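Local atomic coordinates of enterobactin synthetase component F-related protein (Vibrio cholerae serotype O1, PDB entry 4OXI), a protein that probably uses ATP to activate glycine as glycyl-adenylate for a lipopolysaccharide modification pathway that gives resistance to antimicrobial peptides. Residues His54-Ala59 against Tyr275-Gly280; Ala113-Tyr118 against His271-Ser276; Gly121-Pro126 against Ala217-Thr222; Val258-Asp263 against Ala281-Val286. One frame throughout, in Å; residues are numbered along the deposited sequence.

Interaction 1: residues His54-Ala59 against Tyr275-Gly280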
# COMPACT_ATOMS: atom_id res chain seq x y z
N HIS A 54 -18.00 -12.67 6.62
CA HIS A 54 -19.05 -13.58 6.13
C HIS A 54 -19.32 -13.36 4.66
O HIS A 54 -19.48 -14.31 3.91
CB HIS A 54 -20.36 -13.41 6.90
CG HIS A 54 -21.49 -14.21 6.33
ND1 HIS A 54 -21.65 -15.56 6.57
CD2 HIS A 54 -22.49 -13.85 5.49
CE1 HIS A 54 -22.72 -15.99 5.92
NE2 HIS A 54 -23.25 -14.98 5.26
N SER A 55 -19.37 -12.09 4.25
CA SER A 55 -19.58 -11.76 2.85
C SER A 55 -18.47 -12.32 1.97
O SER A 55 -18.73 -12.76 0.85
CB SER A 55 -19.65 -10.25 2.68
OG SER A 55 -20.67 -9.71 3.48
N ILE A 56 -17.24 -12.30 2.47
CA ILE A 56 -16.13 -12.82 1.70
C ILE A 56 -16.25 -14.33 1.54
O ILE A 56 -16.11 -14.86 0.43
CB ILE A 56 -14.76 -12.44 2.31
CG1 ILE A 56 -14.42 -10.99 1.99
CG2 ILE A 56 -13.67 -13.34 1.79
CD1 ILE A 56 -13.22 -10.45 2.74
N LEU A 57 -16.54 -15.03 2.64
CA LEU A 57 -16.71 -16.48 2.56
C LEU A 57 -17.87 -16.87 1.65
O LEU A 57 -17.78 -17.83 0.88
CB LEU A 57 -16.90 -17.08 3.95
CG LEU A 57 -15.70 -16.90 4.88
CD1 LEU A 57 -15.91 -17.67 6.17
CD2 LEU A 57 -14.44 -17.36 4.18
N ALA A 58 -18.97 -16.11 1.71
CA ALA A 58 -20.12 -16.38 0.84
C ALA A 58 -19.78 -16.17 -0.63
O ALA A 58 -20.15 -16.98 -1.48
CB ALA A 58 -21.32 -15.51 1.25
N ALA A 59 -19.06 -15.08 -0.93
CA ALA A 59 -18.63 -14.78 -2.30
C ALA A 59 -17.79 -15.90 -2.91
O ALA A 59 -17.93 -16.21 -4.09
CB ALA A 59 -17.87 -13.46 -2.33
N TYR A 275 -11.23 -6.18 -2.27
CA TYR A 275 -12.34 -5.63 -3.04
C TYR A 275 -12.77 -6.67 -4.07
O TYR A 275 -13.96 -6.94 -4.25
CB TYR A 275 -11.85 -4.42 -3.80
CG TYR A 275 -12.89 -3.46 -4.33
CD1 TYR A 275 -14.20 -3.44 -3.84
CD2 TYR A 275 -12.54 -2.54 -5.30
CE1 TYR A 275 -15.13 -2.51 -4.33
CE2 TYR A 275 -13.44 -1.63 -5.78
CZ TYR A 275 -14.74 -1.61 -5.30
OH TYR A 275 -15.59 -0.68 -5.84
N SER A 276 -11.81 -7.26 -4.76
CA SER A 276 -12.14 -8.27 -5.75
C SER A 276 -12.75 -9.50 -5.07
O SER A 276 -13.73 -10.07 -5.54
CB SER A 276 -10.91 -8.67 -6.56
OG SER A 276 -11.23 -9.73 -7.46
N LEU A 277 -12.16 -9.89 -3.96
CA LEU A 277 -12.55 -11.13 -3.29
C LEU A 277 -13.99 -11.06 -2.76
O LEU A 277 -14.77 -11.98 -2.94
CB LEU A 277 -11.58 -11.39 -2.13
CG LEU A 277 -11.61 -12.68 -1.31
CD1 LEU A 277 -11.74 -13.95 -2.14
CD2 LEU A 277 -10.31 -12.72 -0.51
N ILE A 278 -14.34 -9.95 -2.11
CA ILE A 278 -15.66 -9.83 -1.52
C ILE A 278 -16.73 -9.77 -2.61
O ILE A 278 -17.90 -10.07 -2.35
CB ILE A 278 -15.76 -8.60 -0.59
CG1 ILE A 278 -17.04 -8.67 0.26
CG2 ILE A 278 -15.72 -7.32 -1.40
CD1 ILE A 278 -17.10 -7.58 1.32
N SER A 279 -16.32 -9.42 -3.82
CA SER A 279 -17.24 -9.26 -4.93
C SER A 279 -17.35 -10.50 -5.80
O SER A 279 -18.21 -10.55 -6.67
CB SER A 279 -16.78 -8.11 -5.83
OG SER A 279 -16.56 -6.94 -5.07
N GLY A 280 -16.47 -11.48 -5.59
CA GLY A 280 -16.41 -12.64 -6.46
C GLY A 280 -15.88 -12.30 -7.85
O GLY A 280 -16.05 -13.07 -8.80
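Ile56 presents two different branches to two consecutive residues of the neighbouring helix. Its CG2 methyl meets Leu277 CG at 3.8 Å, while its CG1 lies against Ile278 CB at 3.8 Å, and both neighbouring side chains run at about a right angle to it. With chi1 at -77°, CG1 lies beside the backbone N and meets Ile278, whereas CG2, anti to that N, meets Leu277. Ser55 adds its CB, 3.9 Å from Ile278 CG1, and its OG turns back to Glu51 O in its own helix. One turn on, the methyl group of Ala59 fits against the exit of the partner helix: CB is 3.4 Å from Ile278 O and 3.5 Å from Leu277 O. The small methyl goes with a close approach, 8.0 Å between the segment axes at 65°, and Ile56 CA lies 4.4 Å from Ile278 CA. The second shell fixes this exit. Gly280, with positive phi, closes a Schellman motif, and Ser279 OG donates to Tyr275 O. Ile243, from helix 236-249, packs on Ile278, and Trp115, from helix 108-119, on Leu277. No hydrogen bond crosses between the two segments. Helix 51-62 is thus held to the end of helix 268-279 by apolar packing and by a methyl set against the carbonyls of the last turn, while the hydroxyls of Ser55 and Ser279 are satisfied within their own helices.

Interaction 2: residues Ala113-Tyr118 against His271-Ser276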
# COMPACT_ATOMS: atom_id res chain seq x y z
N ALA A 113 -0.83 -17.08 -0.75
CA ALA A 113 -0.45 -16.91 0.65
C ALA A 113 -1.26 -15.82 1.33
O ALA A 113 -1.58 -15.94 2.50
CB ALA A 113 1.05 -16.62 0.77
N ILE A 114 -1.58 -14.76 0.59
CA ILE A 114 -2.40 -13.68 1.17
C ILE A 114 -3.84 -14.15 1.46
O ILE A 114 -4.37 -13.87 2.54
CB ILE A 114 -2.39 -12.43 0.28
CG1 ILE A 114 -1.00 -11.80 0.27
CG2 ILE A 114 -3.40 -11.41 0.81
CD1 ILE A 114 -0.85 -10.62 -0.65
N TRP A 115 -4.45 -14.88 0.53
CA TRP A 115 -5.75 -15.49 0.79
C TRP A 115 -5.64 -16.47 1.96
O TRP A 115 -6.52 -16.53 2.81
CB TRP A 115 -6.21 -16.30 -0.41
CG TRP A 115 -6.82 -15.55 -1.50
CD1 TRP A 115 -6.43 -14.34 -2.00
CD2 TRP A 115 -7.93 -15.98 -2.30
NE1 TRP A 115 -7.25 -13.98 -3.06
CE2 TRP A 115 -8.17 -14.97 -3.26
CE3 TRP A 115 -8.74 -17.12 -2.29
CZ2 TRP A 115 -9.19 -15.07 -4.20
CZ3 TRP A 115 -9.77 -17.21 -3.22
CH2 TRP A 115 -9.99 -16.19 -4.17
N ALA A 116 -4.57 -17.26 1.98
CA ALA A 116 -4.36 -18.25 3.03
C ALA A 116 -4.27 -17.55 4.38
O ALA A 116 -4.81 -18.03 5.37
CB ALA A 116 -3.07 -19.05 2.78
N SER A 117 -3.56 -16.44 4.42
CA SER A 117 -3.40 -15.72 5.67
C SER A 117 -4.72 -15.12 6.12
O SER A 117 -5.08 -15.19 7.31
CB SER A 117 -2.34 -14.63 5.55
OG SER A 117 -2.41 -13.80 6.69
N TYR A 118 -5.45 -14.53 5.18
CA TYR A 118 -6.75 -13.96 5.53
C TYR A 118 -7.73 -15.04 6.01
O TYR A 118 -8.36 -14.89 7.06
CB TYR A 118 -7.38 -13.16 4.36
CG TYR A 118 -8.75 -12.69 4.75
CD1 TYR A 118 -8.91 -11.56 5.54
CD2 TYR A 118 -9.89 -13.41 4.41
CE1 TYR A 118 -10.15 -11.13 5.95
CE2 TYR A 118 -11.15 -13.00 4.82
CZ TYR A 118 -11.27 -11.86 5.60
OH TYR A 118 -12.51 -11.43 6.01
N HIS A 271 -6.45 -3.15 -0.96
CA HIS A 271 -7.74 -2.79 -1.53
C HIS A 271 -8.06 -3.67 -2.75
O HIS A 271 -9.11 -4.33 -2.78
CB HIS A 271 -7.73 -1.30 -1.87
CG HIS A 271 -8.83 -0.88 -2.80
ND1 HIS A 271 -9.83 -0.02 -2.41
CD2 HIS A 271 -9.05 -1.15 -4.11
CE1 HIS A 271 -10.63 0.21 -3.44
NE2 HIS A 271 -10.18 -0.46 -4.48
N ASP A 272 -7.16 -3.70 -3.74
CA ASP A 272 -7.39 -4.47 -4.97
C ASP A 272 -7.81 -5.90 -4.64
O ASP A 272 -8.83 -6.40 -5.15
CB ASP A 272 -6.10 -4.55 -5.83
CG ASP A 272 -5.53 -3.17 -6.20
OD1 ASP A 272 -6.31 -2.19 -6.31
OD2 ASP A 272 -4.28 -3.07 -6.40
N ILE A 273 -7.03 -6.55 -3.78
CA ILE A 273 -7.20 -7.97 -3.47
C ILE A 273 -8.53 -8.27 -2.78
O ILE A 273 -9.23 -9.21 -3.16
CB ILE A 273 -6.04 -8.50 -2.60
CG1 ILE A 273 -4.72 -8.46 -3.38
CG2 ILE A 273 -6.30 -9.90 -2.13
CD1 ILE A 273 -3.52 -8.96 -2.58
N PHE A 274 -8.87 -7.51 -1.75
CA PHE A 274 -10.06 -7.85 -0.97
C PHE A 274 -11.35 -7.29 -1.53
O PHE A 274 -12.42 -7.86 -1.31
CB PHE A 274 -9.84 -7.54 0.52
CG PHE A 274 -8.81 -8.43 1.14
CD1 PHE A 274 -9.14 -9.73 1.51
CD2 PHE A 274 -7.50 -8.00 1.30
CE1 PHE A 274 -8.19 -10.57 2.04
CE2 PHE A 274 -6.54 -8.84 1.83
CZ PHE A 274 -6.89 -10.12 2.21
N TYR A 275 -11.23 -6.18 -2.27
CA TYR A 275 -12.34 -5.63 -3.04
C TYR A 275 -12.77 -6.67 -4.07
O TYR A 275 -13.96 -6.94 -4.25
CB TYR A 275 -11.85 -4.42 -3.80
CG TYR A 275 -12.89 -3.46 -4.33
CD1 TYR A 275 -14.20 -3.44 -3.84
CD2 TYR A 275 -12.54 -2.54 -5.30
CE1 TYR A 275 -15.13 -2.51 -4.33
CE2 TYR A 275 -13.44 -1.63 -5.78
CZ TYR A 275 -14.74 -1.61 -5.30
OH TYR A 275 -15.59 -0.68 -5.84
N SER A 276 -11.81 -7.26 -4.76
CA SER A 276 -12.14 -8.27 -5.75
C SER A 276 -12.75 -9.50 -5.07
O SER A 276 -13.73 -10.07 -5.54
CB SER A 276 -10.91 -8.67 -6.56
OG SER A 276 -11.23 -9.73 -7.46
O HOH W 1 -8.45 -11.57 -4.65
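Segments 113-118 and 271-276, of helices 108-119 and 268-279, cross at -64° with 11.7 Å between their axes; their CA atoms are nearest at Trp115 and Ile273, 8.8 Å from Trp115 CA to Ile273 CA. At that separation the backbones stay apart and large side chains fill the gap. The pair sits in the helical layer between two beta-sheets, consistent with the layered alpha-beta core of adenylate-forming enzymes. Ile114 and Ile273 point at each other and cross at about a right angle, their CD1 methyl groups 3.7 Å apart. The other branch of Ile114, CG2, reaches Phe274 CZ at 4.0 Å. Phe274 in turn leans over one face of the Tyr118 ring, with CE1 3.5 Å from Tyr118 CG. The two ring centroids are 5.1 Å apart and the planes stand at 56°, so the rings meet at a slant. Tyr118 reaches this place with CG anti to the backbone N (chi1 176°), which carries the ring across toward the partner helix. The Tyr118 hydroxyl is hydrogen-bonded to His240 NE2, and Arg53 makes a cation-pi contact with the ring. Phe274 is packed as well by its own neighbour, Ile273 CG2, over one face, and by Ile243 of helix 236-249. The polar link is indirect: Trp115 NE1 donates to a water at 3.1 Å, and that water donates onward to Ile273 O at 2.9 Å.

Interaction 3: residues Gly121-Pro126 against Ala217-Thr222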
# COMPACT_ATOMS: atom_id res chain seq x y z
N GLY A 121 -6.95 -16.37 9.54
CA GLY A 121 -6.78 -15.46 10.66
C GLY A 121 -5.33 -15.14 11.02
O GLY A 121 -5.01 -14.77 12.15
N MET A 122 -4.43 -15.27 10.06
CA MET A 122 -3.02 -15.00 10.32
C MET A 122 -2.59 -13.61 9.87
O MET A 122 -3.43 -12.79 9.48
CB MET A 122 -2.18 -16.12 9.72
CG MET A 122 -2.45 -17.43 10.48
SD MET A 122 -1.88 -18.86 9.59
CE MET A 122 -0.26 -18.22 9.16
N THR A 123 -1.29 -13.34 9.98
CA THR A 123 -0.74 -12.01 9.67
C THR A 123 0.27 -12.14 8.56
O THR A 123 1.23 -12.93 8.67
CB THR A 123 0.01 -11.42 10.88
OG1 THR A 123 -0.78 -11.56 12.07
CG2 THR A 123 0.35 -9.95 10.66
N TYR A 124 0.10 -11.38 7.48
CA TYR A 124 1.11 -11.43 6.42
C TYR A 124 1.96 -10.17 6.38
O TYR A 124 1.51 -9.08 6.73
CB TYR A 124 0.52 -11.81 5.06
CG TYR A 124 -0.17 -10.71 4.27
CD1 TYR A 124 0.55 -9.91 3.38
CD2 TYR A 124 -1.55 -10.51 4.36
CE1 TYR A 124 -0.08 -8.91 2.64
CE2 TYR A 124 -2.19 -9.51 3.62
CZ TYR A 124 -1.45 -8.73 2.76
OH TYR A 124 -2.08 -7.77 2.02
N ILE A 125 3.20 -10.35 5.95
CA ILE A 125 4.18 -9.27 5.89
C ILE A 125 4.83 -9.26 4.51
O ILE A 125 5.73 -10.06 4.23
CB ILE A 125 5.26 -9.49 6.96
CG1 ILE A 125 4.60 -9.74 8.33
CG2 ILE A 125 6.22 -8.28 7.04
CD1 ILE A 125 5.50 -10.41 9.31
N PRO A 126 4.38 -8.37 3.63
CA PRO A 126 4.96 -8.39 2.29
C PRO A 126 6.37 -7.80 2.31
O PRO A 126 6.59 -6.78 2.97
CB PRO A 126 4.01 -7.50 1.48
CG PRO A 126 3.39 -6.58 2.48
CD PRO A 126 3.30 -7.37 3.77
N ALA A 217 -3.93 -8.35 10.59
CA ALA A 217 -4.13 -9.00 9.30
C ALA A 217 -2.87 -8.87 8.43
O ALA A 217 -2.50 -9.81 7.70
CB ALA A 217 -5.35 -8.41 8.57
N TYR A 218 -2.22 -7.71 8.49
CA TYR A 218 -0.96 -7.53 7.77
C TYR A 218 -0.11 -6.47 8.43
O TYR A 218 -0.62 -5.63 9.16
CB TYR A 218 -1.20 -7.16 6.29
CG TYR A 218 -1.99 -5.88 6.06
CD1 TYR A 218 -1.34 -4.65 5.92
CD2 TYR A 218 -3.37 -5.89 5.96
CE1 TYR A 218 -2.05 -3.48 5.69
CE2 TYR A 218 -4.10 -4.72 5.73
CZ TYR A 218 -3.43 -3.53 5.61
OH TYR A 218 -4.15 -2.37 5.38
N ILE A 219 1.19 -6.51 8.17
CA ILE A 219 2.07 -5.47 8.69
C ILE A 219 2.84 -4.81 7.56
O ILE A 219 3.57 -5.48 6.82
CB ILE A 219 3.08 -6.05 9.70
CG1 ILE A 219 2.34 -6.75 10.84
CG2 ILE A 219 4.01 -4.95 10.19
CD1 ILE A 219 3.25 -7.63 11.72
N MET A 220 2.70 -3.49 7.44
CA MET A 220 3.38 -2.73 6.40
C MET A 220 4.59 -2.05 7.02
O MET A 220 4.72 -1.98 8.24
CB MET A 220 2.47 -1.65 5.81
CG MET A 220 1.32 -2.20 4.98
SD MET A 220 1.82 -3.51 3.83
CE MET A 220 0.40 -3.44 2.72
N GLN A 221 5.47 -1.55 6.16
CA GLN A 221 6.50 -0.66 6.65
C GLN A 221 6.65 0.58 5.79
O GLN A 221 6.33 0.59 4.60
CB GLN A 221 7.84 -1.38 6.86
CG GLN A 221 8.39 -2.13 5.68
CD GLN A 221 9.73 -2.79 6.01
OE1 GLN A 221 9.89 -3.52 7.02
NE2 GLN A 221 10.72 -2.53 5.16
N THR A 222 7.09 1.64 6.43
CA THR A 222 7.22 2.90 5.76
C THR A 222 8.51 3.55 6.20
O THR A 222 9.14 3.13 7.17
CB THR A 222 6.00 3.81 6.03
OG1 THR A 222 6.09 4.98 5.20
CG2 THR A 222 5.96 4.24 7.49
O HOH W 2 -4.23 -11.78 6.70
O HOH W 3 5.69 -5.01 4.88
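Tyr124 and Tyr218 form the tight middle of this contact, a single bridge between strands that run broadly parallel. Tyr124 N donates to Ala217 O at 3.0 Å (164° at the hydrogen), its approach lying above the carbonyl plane, and Ile219 N returns a bond to Tyr124 O at 3.0 Å. Both side chains point the same way, and Tyr218 CB sits over one face of the Tyr124 ring, 3.8 Å from the centroid, a CH-pi contact 15° off the normal. Tyr124 has CG wedged between backbone N and carbonyl carbon (chi1 81°), which turns a face of its ring to Tyr218 CB. Elsewhere the packing is apolar, Thr123 CG2 meeting Ile219 CG1 at 3.8 Å and Pro126 CG meeting Met220 SD at 3.7 Å. The ends are looser. At one, a water donates to Met122 O and to Ala217 O; at the other, a second water lies between Pro126 O and Ile219 O. Strand 123-126, outermost in a parallel sheet, is thereby joined to the hairpin 216-222/230-235, whose classic beta bulge sets Ala217 and Tyr218 opposite Val234. That hairpin carries a glycine-rich turn consistent with the phosphate-binding loop of adenylate-forming enzymes.

Interaction 4: residues Val258-Asp263 against Ala281-Val286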
# COMPACT_ATOMS: atom_id res chain seq x y z
N VAL A 258 -10.83 -6.65 -11.91
CA VAL A 258 -10.16 -5.67 -11.07
C VAL A 258 -8.66 -5.66 -11.31
O VAL A 258 -8.01 -6.71 -11.25
CB VAL A 258 -10.43 -5.98 -9.60
CG1 VAL A 258 -9.74 -4.95 -8.71
CG2 VAL A 258 -11.94 -5.98 -9.35
N GLY A 259 -8.12 -4.49 -11.61
CA GLY A 259 -6.69 -4.37 -11.79
C GLY A 259 -5.97 -4.55 -10.46
O GLY A 259 -6.49 -4.18 -9.40
N GLN A 260 -4.78 -5.15 -10.50
CA GLN A 260 -3.89 -5.18 -9.35
C GLN A 260 -2.56 -4.53 -9.76
O GLN A 260 -1.60 -5.21 -10.10
CB GLN A 260 -3.67 -6.63 -8.88
CG GLN A 260 -3.35 -6.76 -7.39
CD GLN A 260 -2.00 -6.18 -7.02
OE1 GLN A 260 -0.98 -6.88 -7.07
NE2 GLN A 260 -1.97 -4.90 -6.66
N TYR A 261 -2.53 -3.20 -9.73
CA TYR A 261 -1.35 -2.46 -10.17
C TYR A 261 -0.26 -2.27 -9.10
O TYR A 261 0.91 -2.50 -9.36
CB TYR A 261 -1.80 -1.10 -10.71
CG TYR A 261 -0.67 -0.16 -11.08
CD1 TYR A 261 -0.10 -0.18 -12.35
CD2 TYR A 261 -0.19 0.75 -10.16
CE1 TYR A 261 0.92 0.71 -12.69
CE2 TYR A 261 0.83 1.63 -10.48
CZ TYR A 261 1.39 1.61 -11.73
OH TYR A 261 2.40 2.51 -12.01
N SER A 262 -0.64 -1.84 -7.90
CA SER A 262 0.33 -1.46 -6.87
C SER A 262 1.15 -2.64 -6.33
O SER A 262 0.68 -3.78 -6.29
CB SER A 262 -0.40 -0.79 -5.70
OG SER A 262 -1.15 0.34 -6.15
N ASP A 263 2.39 -2.36 -5.90
CA ASP A 263 3.21 -3.36 -5.20
C ASP A 263 2.50 -3.85 -3.94
O ASP A 263 1.73 -3.10 -3.32
CB ASP A 263 4.58 -2.75 -4.82
CG ASP A 263 5.44 -2.38 -6.05
OD1 ASP A 263 5.31 -3.04 -7.12
OD2 ASP A 263 6.24 -1.43 -5.95
N ALA A 281 -15.22 -11.15 -7.96
CA ALA A 281 -14.70 -10.67 -9.24
C ALA A 281 -13.37 -11.33 -9.59
O ALA A 281 -12.87 -12.16 -8.82
CB ALA A 281 -14.54 -9.16 -9.21
N CYS A 282 -12.80 -10.98 -10.75
CA CYS A 282 -11.49 -11.51 -11.13
C CYS A 282 -10.42 -10.44 -11.00
O CYS A 282 -10.56 -9.32 -11.53
CB CYS A 282 -11.48 -12.09 -12.55
SG CYS A 282 -9.93 -13.05 -12.90
N LEU A 283 -9.36 -10.79 -10.27
CA LEU A 283 -8.24 -9.88 -10.04
C LEU A 283 -7.20 -10.10 -11.14
O LEU A 283 -6.80 -11.24 -11.40
CB LEU A 283 -7.62 -10.15 -8.66
CG LEU A 283 -6.54 -9.21 -8.12
CD1 LEU A 283 -7.09 -7.81 -7.87
CD2 LEU A 283 -5.93 -9.77 -6.83
N TYR A 284 -6.79 -9.03 -11.81
CA TYR A 284 -5.77 -9.13 -12.85
C TYR A 284 -4.45 -8.52 -12.38
O TYR A 284 -4.35 -7.31 -12.19
CB TYR A 284 -6.24 -8.47 -14.16
CG TYR A 284 -7.24 -9.31 -14.93
CD1 TYR A 284 -6.87 -9.98 -16.10
CD2 TYR A 284 -8.56 -9.46 -14.48
CE1 TYR A 284 -7.78 -10.75 -16.80
CE2 TYR A 284 -9.48 -10.25 -15.18
CZ TYR A 284 -9.08 -10.88 -16.34
OH TYR A 284 -9.97 -11.66 -17.05
N VAL A 285 -3.45 -9.37 -12.18
CA VAL A 285 -2.15 -8.90 -11.72
C VAL A 285 -1.36 -8.22 -12.84
O VAL A 285 -1.08 -8.84 -13.86
CB VAL A 285 -1.33 -10.06 -11.14
CG1 VAL A 285 0.07 -9.60 -10.74
CG2 VAL A 285 -2.08 -10.65 -9.95
N VAL A 286 -0.99 -6.96 -12.65
CA VAL A 286 -0.22 -6.23 -13.66
C VAL A 286 1.23 -6.70 -13.63
O VAL A 286 1.92 -6.50 -12.63
CB VAL A 286 -0.27 -4.72 -13.44
CG1 VAL A 286 0.63 -4.00 -14.46
CG2 VAL A 286 -1.71 -4.22 -13.54
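Strands 257-260 and 282-285 are the two strands of a beta-alpha-beta crossover, with helix 268-279 between them, and they are joined by parallel pairing of Val258 with Leu283, Gly259 with Tyr284 and Gln260 with Val285. Four backbone bonds zip the pair. Val258 N donates to Cys282 O at 2.7 Å, and Tyr284 N to Val258 O at 2.7 Å, nearly straight at 174°. Gln260 N donates to Tyr284 O at 2.8 Å with a more bent 141°, and Val286 N reaches Gln260 O at a longer 3.2 Å, from above the carbonyl plane. On the face shared by Val258, Gln260 and Leu283, the leucine CD1 methyl is the common partner: it lies 4.0 Å from Val258 CG1 and 3.8 Å from Gln260 CB. Gln260 then bends sharply at its second torsion (-68°), and this lets NE2 donate to Ser262 O at 2.9 Å, in the carbonyl plane. The same amide is held from outside the segments: NE2 also bonds Asp272 OD2, and OE1 bonds Tyr111 OH. A buried glutamine is thereby fixed to both the crossover helix and helix 108-119. Farther on, Tyr261 CB touches Val286 CG2 at 4.2 Å. Leu283 is backed by Ser276 of the connecting helix, and the Gly259 backbone hydrogen-bonds that of Val305. The whole is a beta-alpha-beta unit, the classic link between parallel neighbours, here within a mixed sheet.

How the interactions relate
Starting from the N terminus, helix 51-62 opens interaction 1, which closes at residues 275-280, far along the chain. Interaction 2 opens later, at 113-118, and ends on the same helix, sharing Tyr275 and Ser276 with interaction 1. Interaction 3, between 121-126 and 217-222, lies within both, and it closes before interaction 4 opens at 258-263. Interaction 4 ends at 281-286 and crosses interactions 1 and 2, because helix 268-279 belongs to its crossover. Interactions 2 and 3 touch where helix 108-119 leads into strand 123-126. The sheet of 123-126, the hairpin 216-222/230-235, the sheet of 257-260 and 282-285, and helices 51-62, 108-119 and 268-279 are thus tied together.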